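Local coordinates for cyclopropane mycolic acid synthase 1 (Mycobacterium tuberculosis, PDB 1KPG), which converts a double bond at the distal position of alpha mycolic acids into a cyclopropane ring, using a methylene group taken from S-adenosyl-L-methionine, at residues T30-C35 and A51-A56; M66-V71 and V88-L93; I133-A138 and M164-I169. One frame throughout, in Å; residues are numbered along the deposited sequence.

Interaction 1 of 3, residues T30-C35 and A51-A56; sequences TQTYSC and AKIDLA. With SAH (S-adenosyl-L-homocysteine), chain F; 16A (cetyl-trimethyl-ammonium), chain G; CO3 (carbonate ion), chain E.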
loop_
_atom_site.group_PDB
_atom_site.type_symbol
_atom_site.label_atom_id
_atom_site.label_comp_id
_atom_site.label_asym_id
_atom_site.label_seq_id
_atom_site.Cartn_x
_atom_site.Cartn_y
_atom_site.Cartn_z
ATOM N N THR A 30 -6.508 -12.716 3.623
ATOM C CA THR A 30 -5.256 -12.173 4.159
ATOM C C THR A 30 -5.363 -10.695 4.548
ATOM O O THR A 30 -4.460 -10.143 5.180
ATOM C CB THR A 30 -4.094 -12.312 3.141
ATOM O OG1 THR A 30 -4.312 -11.431 2.029
ATOM C CG2 THR A 30 -3.998 -13.749 2.636
ATOM N N GLN A 31 -6.467 -10.063 4.166
ATOM C CA GLN A 31 -6.704 -8.647 4.447
ATOM C C GLN A 31 -5.704 -7.741 3.724
ATOM O O GLN A 31 -5.422 -6.629 4.186
ATOM C CB GLN A 31 -6.647 -8.358 5.955
ATOM C CG GLN A 31 -7.644 -9.150 6.801
ATOM C CD GLN A 31 -9.014 -9.238 6.155
ATOM O OE1 GLN A 31 -9.454 -10.320 5.744
ATOM N NE2 GLN A 31 -9.691 -8.101 6.050
ATOM N N THR A 32 -5.161 -8.215 2.601
ATOM C CA THR A 32 -4.216 -7.412 1.825
ATOM C C THR A 32 -5.040 -6.302 1.177
ATOM O O THR A 32 -6.027 -6.573 0.497
ATOM C CB THR A 32 -3.491 -8.262 0.741
ATOM O OG1 THR A 32 -2.689 -9.268 1.379
ATOM C CG2 THR A 32 -2.573 -7.388 -0.108
ATOM N N TYR A 33 -4.626 -5.055 1.397
ATOM C CA TYR A 33 -5.345 -3.883 0.892
ATOM C C TYR A 33 -4.476 -3.119 -0.103
ATOM O O TYR A 33 -4.056 -1.984 0.153
ATOM C CB TYR A 33 -5.717 -2.992 2.088
ATOM C CG TYR A 33 -6.811 -1.963 1.867
ATOM C CD1 TYR A 33 -7.488 -1.870 0.648
ATOM C CD2 TYR A 33 -7.177 -1.088 2.891
ATOM C CE1 TYR A 33 -8.503 -0.930 0.456
ATOM C CE2 TYR A 33 -8.190 -0.140 2.710
ATOM C CZ TYR A 33 -8.849 -0.071 1.486
ATOM O OH TYR A 33 -9.857 0.848 1.296
ATOM N N SER A 34 -4.209 -3.758 -1.237
ATOM C CA SER A 34 -3.392 -3.179 -2.287
ATOM C C SER A 34 -3.574 -3.992 -3.566
ATOM O O SER A 34 -4.266 -5.017 -3.574
ATOM C CB SER A 34 -1.920 -3.162 -1.853
ATOM O OG SER A 34 -1.532 -4.408 -1.297
ATOM N N CYS A 35 -2.953 -3.541 -4.646
ATOM C CA CYS A 35 -3.091 -4.215 -5.932
ATOM C C CYS A 35 -2.564 -5.646 -5.946
ATOM O O CYS A 35 -1.421 -5.899 -5.578
ATOM C CB CYS A 35 -2.382 -3.422 -7.022
ATOM S SG CYS A 35 -2.735 -4.068 -8.642
ATOM N N ALA A 51 0.704 -13.724 -4.761
ATOM C CA ALA A 51 1.572 -13.579 -5.921
ATOM C C ALA A 51 2.195 -12.185 -5.911
ATOM O O ALA A 51 3.354 -12.006 -6.281
ATOM C CB ALA A 51 0.774 -13.791 -7.198
ATOM N N LYS A 52 1.417 -11.201 -5.477
ATOM C CA LYS A 52 1.911 -9.835 -5.403
ATOM C C LYS A 52 2.917 -9.720 -4.254
ATOM O O LYS A 52 3.948 -9.049 -4.383
ATOM C CB LYS A 52 0.736 -8.863 -5.222
ATOM C CG LYS A 52 1.137 -7.411 -5.009
ATOM C CD LYS A 52 1.438 -7.112 -3.550
ATOM C CE LYS A 52 0.220 -7.336 -2.646
ATOM N NZ LYS A 52 -0.956 -6.510 -3.053
ATOM N N ILE A 53 2.628 -10.378 -3.134
ATOM C CA ILE A 53 3.544 -10.346 -1.989
ATOM C C ILE A 53 4.877 -11.009 -2.355
ATOM O O ILE A 53 5.944 -10.493 -2.025
ATOM C CB ILE A 53 2.941 -11.063 -0.759
ATOM C CG1 ILE A 53 1.782 -10.231 -0.190
ATOM C CG2 ILE A 53 4.008 -11.264 0.310
ATOM C CD1 ILE A 53 0.990 -10.945 0.891
ATOM N N ASP A 54 4.815 -12.149 -3.040
ATOM C CA ASP A 54 6.035 -12.844 -3.452
ATOM C C ASP A 54 6.800 -12.021 -4.496
ATOM O O ASP A 54 8.028 -11.992 -4.490
ATOM C CB ASP A 54 5.703 -14.229 -4.021
ATOM C CG ASP A 54 5.334 -15.248 -2.933
ATOM O OD1 ASP A 54 4.592 -16.201 -3.251
ATOM O OD2 ASP A 54 5.789 -15.111 -1.772
ATOM N N LEU A 55 6.070 -11.356 -5.389
ATOM C CA LEU A 55 6.695 -10.523 -6.421
ATOM C C LEU A 55 7.526 -9.424 -5.760
ATOM O O LEU A 55 8.659 -9.151 -6.163
ATOM C CB LEU A 55 5.632 -9.878 -7.311
ATOM C CG LEU A 55 6.168 -8.860 -8.333
ATOM C CD1 LEU A 55 7.023 -9.578 -9.379
ATOM C CD2 LEU A 55 5.016 -8.131 -9.001
ATOM N N ALA A 56 6.952 -8.798 -4.739
ATOM C CA ALA A 56 7.632 -7.736 -4.004
ATOM C C ALA A 56 8.804 -8.290 -3.184
ATOM O O ALA A 56 9.940 -7.817 -3.312
ATOM C CB ALA A 56 6.640 -7.026 -3.086
HETATM N N SAH F . 0.936 -2.581 3.001
HETATM C CA SAH F . -0.389 -3.082 3.381
HETATM C CB SAH F . -1.339 -1.950 3.812
HETATM C CG SAH F . -1.629 -0.826 2.788
HETATM S SD SAH F . -2.798 0.417 3.405
HETATM C C SAH F . -1.036 -3.861 2.231
HETATM O O SAH F . -0.548 -3.733 1.089
HETATM O OXT SAH F . -2.030 -4.582 2.481
HETATM C "C5'" SAH F . -1.734 1.850 3.770
HETATM C "C4'" SAH F . -0.872 1.557 4.990
HETATM O "O4'" SAH F . 0.249 2.462 5.176
HETATM C "C3'" SAH F . -1.646 1.565 6.307
HETATM O "O3'" SAH F . -1.258 0.406 7.067
HETATM C "C2'" SAH F . -1.207 2.859 6.960
HETATM O "O2'" SAH F . -1.392 2.812 8.372
HETATM C "C1'" SAH F . 0.219 2.923 6.540
HETATM N N9 SAH F . 0.871 4.240 6.660
HETATM C C8 SAH F . 0.501 5.563 6.073
HETATM N N7 SAH F . 1.308 6.528 6.375
HETATM C C5 SAH F . 2.276 5.897 7.191
HETATM C C6 SAH F . 3.447 6.389 7.854
HETATM N N6 SAH F . 3.836 7.676 7.783
HETATM N N1 SAH F . 4.197 5.499 8.587
HETATM C C2 SAH F . 3.823 4.204 8.667
HETATM N N3 SAH F . 2.756 3.618 8.097
HETATM C C4 SAH F . 2.015 4.522 7.367
HETATM C C1 16A G . -7.190 1.943 -4.828
HETATM C C2 16A G . -6.910 3.420 -4.539
HETATM C C3 16A G . -6.761 4.229 -5.837
HETATM C C4 16A G . -6.465 5.724 -5.652
HETATM C C5 16A G . -6.357 6.441 -7.010
HETATM C C6 16A G . -6.053 7.953 -6.958
HETATM C C7 16A G . -6.898 8.906 -6.068
HETATM C C8 16A G . -6.274 9.714 -4.903
HETATM C C9 16A G . -4.739 9.887 -4.788
HETATM C C10 16A G . -4.054 8.858 -3.894
HETATM C C11 16A G . -3.962 9.127 -2.370
HETATM C C12 16A G . -4.324 8.021 -1.346
HETATM C C13 16A G . -3.969 6.563 -1.720
HETATM C C14 16A G . -4.355 5.535 -0.653
HETATM C C15 16A G . -4.164 4.129 -1.253
HETATM C C16 16A G . -4.628 3.057 -0.240
HETATM N N1 16A G . -4.569 1.616 -0.468
HETATM C C17 16A G . -5.183 1.023 0.777
HETATM C C18 16A G . -5.385 1.120 -1.649
HETATM C C19 16A G . -3.137 1.123 -0.510
HETATM C C CO3 E . -1.450 -0.078 -4.106
HETATM O O1 CO3 E . -2.733 0.390 -3.500
HETATM O O2 CO3 E . -1.398 -1.283 -4.705
HETATM O O3 CO3 E . -0.344 0.721 -4.065
#
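Lys-52 reaches from helix 45-57 into the loop of residues 30-35 and ends between Ser-34 and Cys-35. Its CG leaves the helix anti to the backbone N (chi1 175°), and bends at each of the next three torsions curl the chain round the carbonyl oxygen of Cys-35. Cys-35 O therefore lies beside the methylenes, 3.0 Å from Lys-52 CG. Lys-52 NZ also gives Cys-35 O a hydrogen bond of 2.6 Å. The ammonium sits well above the carbonyl plane rather than within it. A second hydrogen bond, 2.8 Å, runs from Lys-52 NZ to Ser-34 OG, and Gln-49, one helical turn earlier, accepts a third. Thr-32 meets the same lysine tip to tip, its CG2 methyl 3.5 Å from Lys-52 NZ.

Ser-34 passes the connection on to the ligand: its OG donates to the carboxylate oxygen O of S-adenosylhomocysteine (2.7 Å), while Tyr-33 N binds the other oxygen, OXT, at 2.9 Å. The CB of Tyr-33 points away from the helix, and methyl C17 of the bound cetyl-trimethyl-ammonium lies over the centre of one face of its ring.

The contact is thus a chain of hydrogen bonds, in which a buried lysine fixes a serine hydroxyl that in turn holds the carboxylate of the bound product. The nearby ammonium would also be expected to favour the negative charge of that carboxylate.

Interaction 2 of 3, residues M66-V71 and V88-L93; sequences MTLLDV and VNVVGL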
loop_
_atom_site.group_PDB
_atom_site.type_symbol
_atom_site.label_atom_id
_atom_site.label_comp_id
_atom_site.label_asym_id
_atom_site.label_seq_id
_atom_site.Cartn_x
_atom_site.Cartn_y
_atom_site.Cartn_z
HETATM N N MSE A 66 17.806 -12.132 8.210
HETATM C CA MSE A 66 17.737 -10.707 7.888
HETATM C C MSE A 66 16.556 -10.077 8.616
HETATM O O MSE A 66 15.650 -10.776 9.067
HETATM C CB MSE A 66 17.553 -10.480 6.383
HETATM C CG MSE A 66 18.838 -10.448 5.557
HETATM SE SE MSE A 66 18.502 -9.921 3.711
HETATM C CE MSE A 66 20.177 -10.513 2.915
ATOM N N THR A 67 16.580 -8.754 8.738
ATOM C CA THR A 67 15.488 -8.035 9.382
ATOM C C THR A 67 14.819 -7.203 8.311
ATOM O O THR A 67 15.433 -6.307 7.723
ATOM C CB THR A 67 15.979 -7.103 10.508
ATOM O OG1 THR A 67 16.461 -7.892 11.601
ATOM C CG2 THR A 67 14.839 -6.212 11.003
ATOM N N LEU A 68 13.558 -7.515 8.044
ATOM C CA LEU A 68 12.803 -6.796 7.032
ATOM C C LEU A 68 11.894 -5.750 7.664
ATOM O O LEU A 68 11.199 -6.031 8.638
ATOM C CB LEU A 68 11.951 -7.772 6.216
ATOM C CG LEU A 68 10.921 -7.083 5.313
ATOM C CD1 LEU A 68 11.620 -6.407 4.133
ATOM C CD2 LEU A 68 9.918 -8.111 4.831
ATOM N N LEU A 69 11.904 -4.545 7.106
ATOM C CA LEU A 69 11.063 -3.466 7.599
ATOM C C LEU A 69 9.890 -3.252 6.650
ATOM O O LEU A 69 10.091 -2.963 5.471
ATOM C CB LEU A 69 11.860 -2.168 7.692
ATOM C CG LEU A 69 11.069 -0.916 8.077
ATOM C CD1 LEU A 69 10.581 -1.044 9.505
ATOM C CD2 LEU A 69 11.963 0.313 7.931
ATOM N N ASP A 70 8.670 -3.395 7.165
ATOM C CA ASP A 70 7.473 -3.187 6.355
ATOM C C ASP A 70 6.860 -1.850 6.756
ATOM O O ASP A 70 6.266 -1.726 7.830
ATOM C CB ASP A 70 6.441 -4.303 6.583
ATOM C CG ASP A 70 5.282 -4.233 5.591
ATOM O OD1 ASP A 70 5.057 -3.153 5.007
ATOM O OD2 ASP A 70 4.590 -5.254 5.394
ATOM N N VAL A 71 7.024 -0.850 5.900
ATOM C CA VAL A 71 6.482 0.482 6.168
ATOM C C VAL A 71 5.044 0.548 5.672
ATOM O O VAL A 71 4.801 0.588 4.466
ATOM C CB VAL A 71 7.324 1.574 5.467
ATOM C CG1 VAL A 71 6.707 2.949 5.696
ATOM C CG2 VAL A 71 8.742 1.543 6.001
ATOM N N VAL A 88 12.829 -14.531 7.597
ATOM C CA VAL A 88 13.485 -13.289 7.997
ATOM C C VAL A 88 12.761 -12.711 9.212
ATOM O O VAL A 88 11.577 -12.994 9.432
ATOM C CB VAL A 88 13.463 -12.217 6.865
ATOM C CG1 VAL A 88 14.203 -12.729 5.642
ATOM C CG2 VAL A 88 12.020 -11.850 6.504
ATOM N N ASN A 89 13.475 -11.920 10.010
ATOM C CA ASN A 89 12.867 -11.274 11.168
ATOM C C ASN A 89 12.122 -10.086 10.570
ATOM O O ASN A 89 12.459 -9.653 9.473
ATOM C CB ASN A 89 13.945 -10.781 12.137
ATOM C CG ASN A 89 14.891 -11.886 12.561
ATOM O OD1 ASN A 89 16.099 -11.804 12.337
ATOM N ND2 ASN A 89 14.344 -12.931 13.172
ATOM N N VAL A 90 11.122 -9.553 11.265
ATOM C CA VAL A 90 10.377 -8.429 10.707
ATOM C C VAL A 90 9.920 -7.361 11.693
ATOM O O VAL A 90 9.686 -7.625 12.878
ATOM C CB VAL A 90 9.110 -8.905 9.958
ATOM C CG1 VAL A 90 9.480 -9.823 8.799
ATOM C CG2 VAL A 90 8.183 -9.613 10.926
ATOM N N VAL A 91 9.785 -6.148 11.166
ATOM C CA VAL A 91 9.308 -5.005 11.922
ATOM C C VAL A 91 8.292 -4.309 11.026
ATOM O O VAL A 91 8.596 -3.944 9.892
ATOM C CB VAL A 91 10.436 -4.017 12.260
ATOM C CG1 VAL A 91 9.877 -2.862 13.065
ATOM C CG2 VAL A 91 11.529 -4.732 13.044
ATOM N N GLY A 92 7.072 -4.158 11.524
ATOM C CA GLY A 92 6.046 -3.508 10.734
ATOM C C GLY A 92 5.589 -2.228 11.387
ATOM O O GLY A 92 5.406 -2.177 12.601
ATOM N N LEU A 93 5.417 -1.195 10.572
ATOM C CA LEU A 93 4.970 0.112 11.034
ATOM C C LEU A 93 3.598 0.457 10.451
ATOM O O LEU A 93 3.355 0.260 9.263
ATOM C CB LEU A 93 5.976 1.182 10.607
ATOM C CG LEU A 93 7.266 1.412 11.408
ATOM C CD1 LEU A 93 7.763 0.135 12.049
ATOM C CD2 LEU A 93 8.313 2.022 10.476
#
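Two neighbouring parallel strands, 67-71 and 89-94, meet here in the central sheet of the methyltransferase fold, joined by a crossover through helix 77-86. Their segments run 20° apart, in a register that pairs Thr-67 with Asn-89 and continues without a break to Val-71 with Leu-93. Five backbone hydrogen bonds make the ladder. The 89-93 strand donates from Asn-89, Val-91 and Leu-93 to the carbonyls of Met-66, Leu-68 and Asp-70, and receives in return the N-H groups of Leu-68 and Asp-70 at Asn-89 O and Val-91 O. The straightest is Leu-68 N to Asn-89 O, 2.8 Å long with an angle of 175° at the hydrogen. Between these bonds CA-H groups add contacts of their own, such as Val-90 CA to Leu-68 O at 3.3 Å.

Side chains sort onto two faces. On the one carrying Thr-67, Leu-69 and Val-71, the leucine's CG stands anti to the backbone N (chi1 175°), which brings CD1 over the adjacent strand; it touches Val-91 CB at 4.1 Å and Leu-93 CD2 at 3.9 Å. Thr-67 CG2 meets Val-91 CG2 nearer the start of the ladder. The opposite face carries Leu-68, whose CB lies 4.1 Å from both Val-88 CG2 and Val-90 CG1, and helix 77-86 covers this face, Ala-82 on Leu-68 and Met-79 and Val-83 on Val-90. Asp-70 lies on this face too, touching Thr-78 of the same helix, while its partner Gly-92 adds no side chain.

Such a right-handed beta-alpha-beta crossover is the opening unit of the Rossmann-like fold of S-adenosylmethionine-dependent methyltransferases. Residues 68-71 lead directly into the glycine-rich turn at Gly-72, Gly-74 and Gly-76, assigned by similarity to cofactor binding; here Gly-72 O is hydrogen-bonded to S-adenosylhomocysteine.

Interaction 3 of 3, residues I133-A138 and M164-I169; sequences IVSIGA and MLLHTI. With SAH (S-adenosyl-L-homocysteine), chain F; 16A (cetyl-trimethyl-ammonium), chain G; CO3 (carbonate ion), chain E.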
loop_
_atom_site.group_PDB
_atom_site.type_symbol
_atom_site.label_atom_id
_atom_site.label_comp_id
_atom_site.label_asym_id
_atom_site.label_seq_id
_atom_site.Cartn_x
_atom_site.Cartn_y
_atom_site.Cartn_z
ATOM N N ILE A 133 13.882 -3.211 3.057
ATOM C CA ILE A 133 12.628 -2.519 3.313
ATOM C C ILE A 133 11.608 -2.799 2.218
ATOM O O ILE A 133 11.958 -2.913 1.044
ATOM C CB ILE A 133 12.832 -0.992 3.382
ATOM C CG1 ILE A 133 13.907 -0.649 4.413
ATOM C CG2 ILE A 133 11.529 -0.305 3.755
ATOM C CD1 ILE A 133 14.226 0.833 4.477
ATOM N N VAL A 134 10.345 -2.922 2.621
ATOM C CA VAL A 134 9.249 -3.143 1.690
ATOM C C VAL A 134 8.140 -2.200 2.136
ATOM O O VAL A 134 7.892 -2.033 3.331
ATOM C CB VAL A 134 8.736 -4.617 1.715
ATOM C CG1 VAL A 134 8.089 -4.937 3.054
ATOM C CG2 VAL A 134 7.734 -4.842 0.576
ATOM N N SER A 135 7.502 -1.550 1.177
ATOM C CA SER A 135 6.420 -0.624 1.480
ATOM C C SER A 135 5.436 -0.703 0.324
ATOM O O SER A 135 5.761 -0.343 -0.804
ATOM C CB SER A 135 6.962 0.803 1.628
ATOM O OG SER A 135 5.926 1.697 1.993
ATOM N N ILE A 136 4.232 -1.183 0.612
ATOM C CA ILE A 136 3.209 -1.345 -0.413
ATOM C C ILE A 136 1.933 -0.554 -0.109
ATOM O O ILE A 136 1.219 -0.852 0.853
ATOM C CB ILE A 136 2.868 -2.838 -0.562
ATOM C CG1 ILE A 136 4.132 -3.613 -0.958
ATOM C CG2 ILE A 136 1.754 -3.026 -1.572
ATOM C CD1 ILE A 136 4.054 -5.123 -0.717
ATOM N N GLY A 137 1.667 0.465 -0.925
ATOM C CA GLY A 137 0.477 1.278 -0.744
ATOM C C GLY A 137 0.441 2.249 0.429
ATOM O O GLY A 137 -0.635 2.692 0.818
ATOM N N ALA A 138 1.593 2.585 0.997
ATOM C CA ALA A 138 1.648 3.526 2.122
ATOM C C ALA A 138 2.196 4.888 1.678
ATOM O O ALA A 138 1.822 5.937 2.211
ATOM C CB ALA A 138 2.526 2.958 3.233
HETATM N N MSE A 164 15.178 -1.561 -1.283
HETATM C CA MSE A 164 13.828 -1.257 -0.853
HETATM C C MSE A 164 12.917 -1.424 -2.049
HETATM O O MSE A 164 13.212 -0.928 -3.140
HETATM C CB MSE A 164 13.690 0.180 -0.329
HETATM C CG MSE A 164 12.225 0.651 -0.302
HETATM SE SE MSE A 164 11.859 2.354 0.557
HETATM C CE MSE A 164 12.348 3.522 -0.902
ATOM N N LEU A 165 11.825 -2.148 -1.849
ATOM C CA LEU A 165 10.847 -2.329 -2.902
ATOM C C LEU A 165 9.705 -1.408 -2.512
ATOM O O LEU A 165 9.010 -1.631 -1.508
ATOM C CB LEU A 165 10.353 -3.780 -2.972
ATOM C CG LEU A 165 9.405 -4.136 -4.129
ATOM C CD1 LEU A 165 8.047 -3.470 -3.934
ATOM C CD2 LEU A 165 10.030 -3.717 -5.456
ATOM N N LEU A 166 9.544 -0.351 -3.297
ATOM C CA LEU A 166 8.495 0.619 -3.071
ATOM C C LEU A 166 7.399 0.375 -4.097
ATOM O O LEU A 166 7.596 0.557 -5.297
ATOM C CB LEU A 166 9.049 2.040 -3.215
ATOM C CG LEU A 166 8.047 3.186 -3.030
ATOM C CD1 LEU A 166 7.435 3.124 -1.645
ATOM C CD2 LEU A 166 8.752 4.512 -3.235
ATOM N N HIS A 167 6.249 -0.067 -3.606
ATOM C CA HIS A 167 5.090 -0.347 -4.441
ATOM C C HIS A 167 4.086 0.757 -4.133
ATOM O O HIS A 167 3.600 0.862 -3.014
ATOM C CB HIS A 167 4.532 -1.732 -4.074
ATOM C CG HIS A 167 3.174 -2.027 -4.634
ATOM N ND1 HIS A 167 2.842 -3.259 -5.157
ATOM C CD2 HIS A 167 2.041 -1.284 -4.679
ATOM C CE1 HIS A 167 1.567 -3.263 -5.499
ATOM N NE2 HIS A 167 1.058 -2.075 -5.218
ATOM N N THR A 168 3.779 1.579 -5.129
ATOM C CA THR A 168 2.854 2.677 -4.922
ATOM C C THR A 168 2.065 3.034 -6.168
ATOM O O THR A 168 2.515 2.823 -7.297
ATOM C CB THR A 168 3.598 3.944 -4.453
ATOM O OG1 THR A 168 2.679 5.040 -4.372
ATOM C CG2 THR A 168 4.723 4.299 -5.442
ATOM N N ILE A 169 0.877 3.578 -5.940
ATOM C CA ILE A 169 0.002 4.028 -7.008
ATOM C C ILE A 169 0.661 5.297 -7.541
ATOM O O ILE A 169 1.349 5.999 -6.800
ATOM C CB ILE A 169 -1.404 4.359 -6.443
ATOM C CG1 ILE A 169 -2.136 3.054 -6.119
ATOM C CG2 ILE A 169 -2.202 5.217 -7.428
ATOM C CD1 ILE A 169 -3.315 3.226 -5.182
HETATM N N SAH F . 0.936 -2.581 3.001
HETATM C CA SAH F . -0.389 -3.082 3.381
HETATM C CB SAH F . -1.339 -1.950 3.812
HETATM C CG SAH F . -1.629 -0.826 2.788
HETATM S SD SAH F . -2.798 0.417 3.405
HETATM C C SAH F . -1.036 -3.861 2.231
HETATM O O SAH F . -0.548 -3.733 1.089
HETATM O OXT SAH F . -2.030 -4.582 2.481
HETATM C "C5'" SAH F . -1.734 1.850 3.770
HETATM C "C4'" SAH F . -0.872 1.557 4.990
HETATM O "O4'" SAH F . 0.249 2.462 5.176
HETATM C "C3'" SAH F . -1.646 1.565 6.307
HETATM O "O3'" SAH F . -1.258 0.406 7.067
HETATM C "C2'" SAH F . -1.207 2.859 6.960
HETATM O "O2'" SAH F . -1.392 2.812 8.372
HETATM C "C1'" SAH F . 0.219 2.923 6.540
HETATM N N9 SAH F . 0.871 4.240 6.660
HETATM C C8 SAH F . 0.501 5.563 6.073
HETATM N N7 SAH F . 1.308 6.528 6.375
HETATM C C5 SAH F . 2.276 5.897 7.191
HETATM C C6 SAH F . 3.447 6.389 7.854
HETATM N N6 SAH F . 3.836 7.676 7.783
HETATM N N1 SAH F . 4.197 5.499 8.587
HETATM C C2 SAH F . 3.823 4.204 8.667
HETATM N N3 SAH F . 2.756 3.618 8.097
HETATM C C4 SAH F . 2.015 4.522 7.367
HETATM C C1 16A G . -7.190 1.943 -4.828
HETATM C C2 16A G . -6.910 3.420 -4.539
HETATM C C3 16A G . -6.761 4.229 -5.837
HETATM C C4 16A G . -6.465 5.724 -5.652
HETATM C C5 16A G . -6.357 6.441 -7.010
HETATM C C6 16A G . -6.053 7.953 -6.958
HETATM C C7 16A G . -6.898 8.906 -6.068
HETATM C C8 16A G . -6.274 9.714 -4.903
HETATM C C9 16A G . -4.739 9.887 -4.788
HETATM C C10 16A G . -4.054 8.858 -3.894
HETATM C C11 16A G . -3.962 9.127 -2.370
HETATM C C12 16A G . -4.324 8.021 -1.346
HETATM C C13 16A G . -3.969 6.563 -1.720
HETATM C C14 16A G . -4.355 5.535 -0.653
HETATM C C15 16A G . -4.164 4.129 -1.253
HETATM C C16 16A G . -4.628 3.057 -0.240
HETATM N N1 16A G . -4.569 1.616 -0.468
HETATM C C17 16A G . -5.183 1.023 0.777
HETATM C C18 16A G . -5.385 1.120 -1.649
HETATM C C19 16A G . -3.137 1.123 -0.510
HETATM C C CO3 E . -1.450 -0.078 -4.106
HETATM O O1 CO3 E . -2.733 0.390 -3.500
HETATM O O2 CO3 E . -1.398 -1.283 -4.705
HETATM O O3 CO3 E . -0.344 0.721 -4.065
HETATM O O HOH W 1 4.468 2.339 -0.168
#
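The imidazole of His-167 has the CG2 methyl of Ile-136 over the centre of one face, a CH-pi contact of 3.5 Å to the ring centroid and only 12° off the normal. At the ring's edge lies a carbonate ion, probably from the crystallisation liquor: His-167 NE2 donates to its O2 at 2.6 Å, and O3 lies in the ring plane. Gln-282 NE2 binds the remaining ring nitrogen, ND1, so both nitrogens have partners and rotation of the ring is restrained. With Ile-136 CG2 anti to the backbone N, the methyl lies over the ring, while CG1 packs on His-167 CB. Tyr-232 OH and Cys-35 N also hold the carbonate.

The two backbones form a parallel ladder that alternates from Leu-165 N to Ile-133 O through to Gly-137 N to His-167 O (2.9 Å). There the first strand ends. Gly-137 has a positive phi (73°), a backbone shape that favours glycine, and passes close to the bound amphiphile, with its O 3.2 Å from methyl C19. Ile-136 O accepts a 2.8 Å hydrogen bond from the amino N of S-adenosylhomocysteine. Ser-135 OG is hydrogen-bonded to Val-71 O of the neighbouring strand 67-71, and also accepts from a water (2.7 Å) that takes the N-H of Ala-138.

On the face of Ile-133 and Ser-135, helix 147-157 packs against Met-164 and Leu-166 through Phe-150, Phe-151 and Ala-154. Strand 67-71 flanks the pair along 132-136, and the antiparallel strand 278-286 flanks it along 163-171.

The three contacts follow one another along the chain, each closing its own loop before the next opens, so none nests or crosses. Interaction 1 closes a short loop between the N-terminal region and helix 45-57; that helix leads into strand 67-71, where interaction 2 closes the first beta-alpha-beta unit. Interaction 3 closes another, from strand 132-136 through helix 147-157 to strand 163-171. Interactions 2 and 3 belong to one sheet, joined where strands 67-71 and 132-136 run side by side. Interaction 1 packs on interaction 3 through Ser-34 and Ala-56 against Ile-136, and both border S-adenosylhomocysteine, the amphiphile and the carbonate, uniting the N-terminal loop with the sheet around the pocket that holds the cofactor product and the amphiphile.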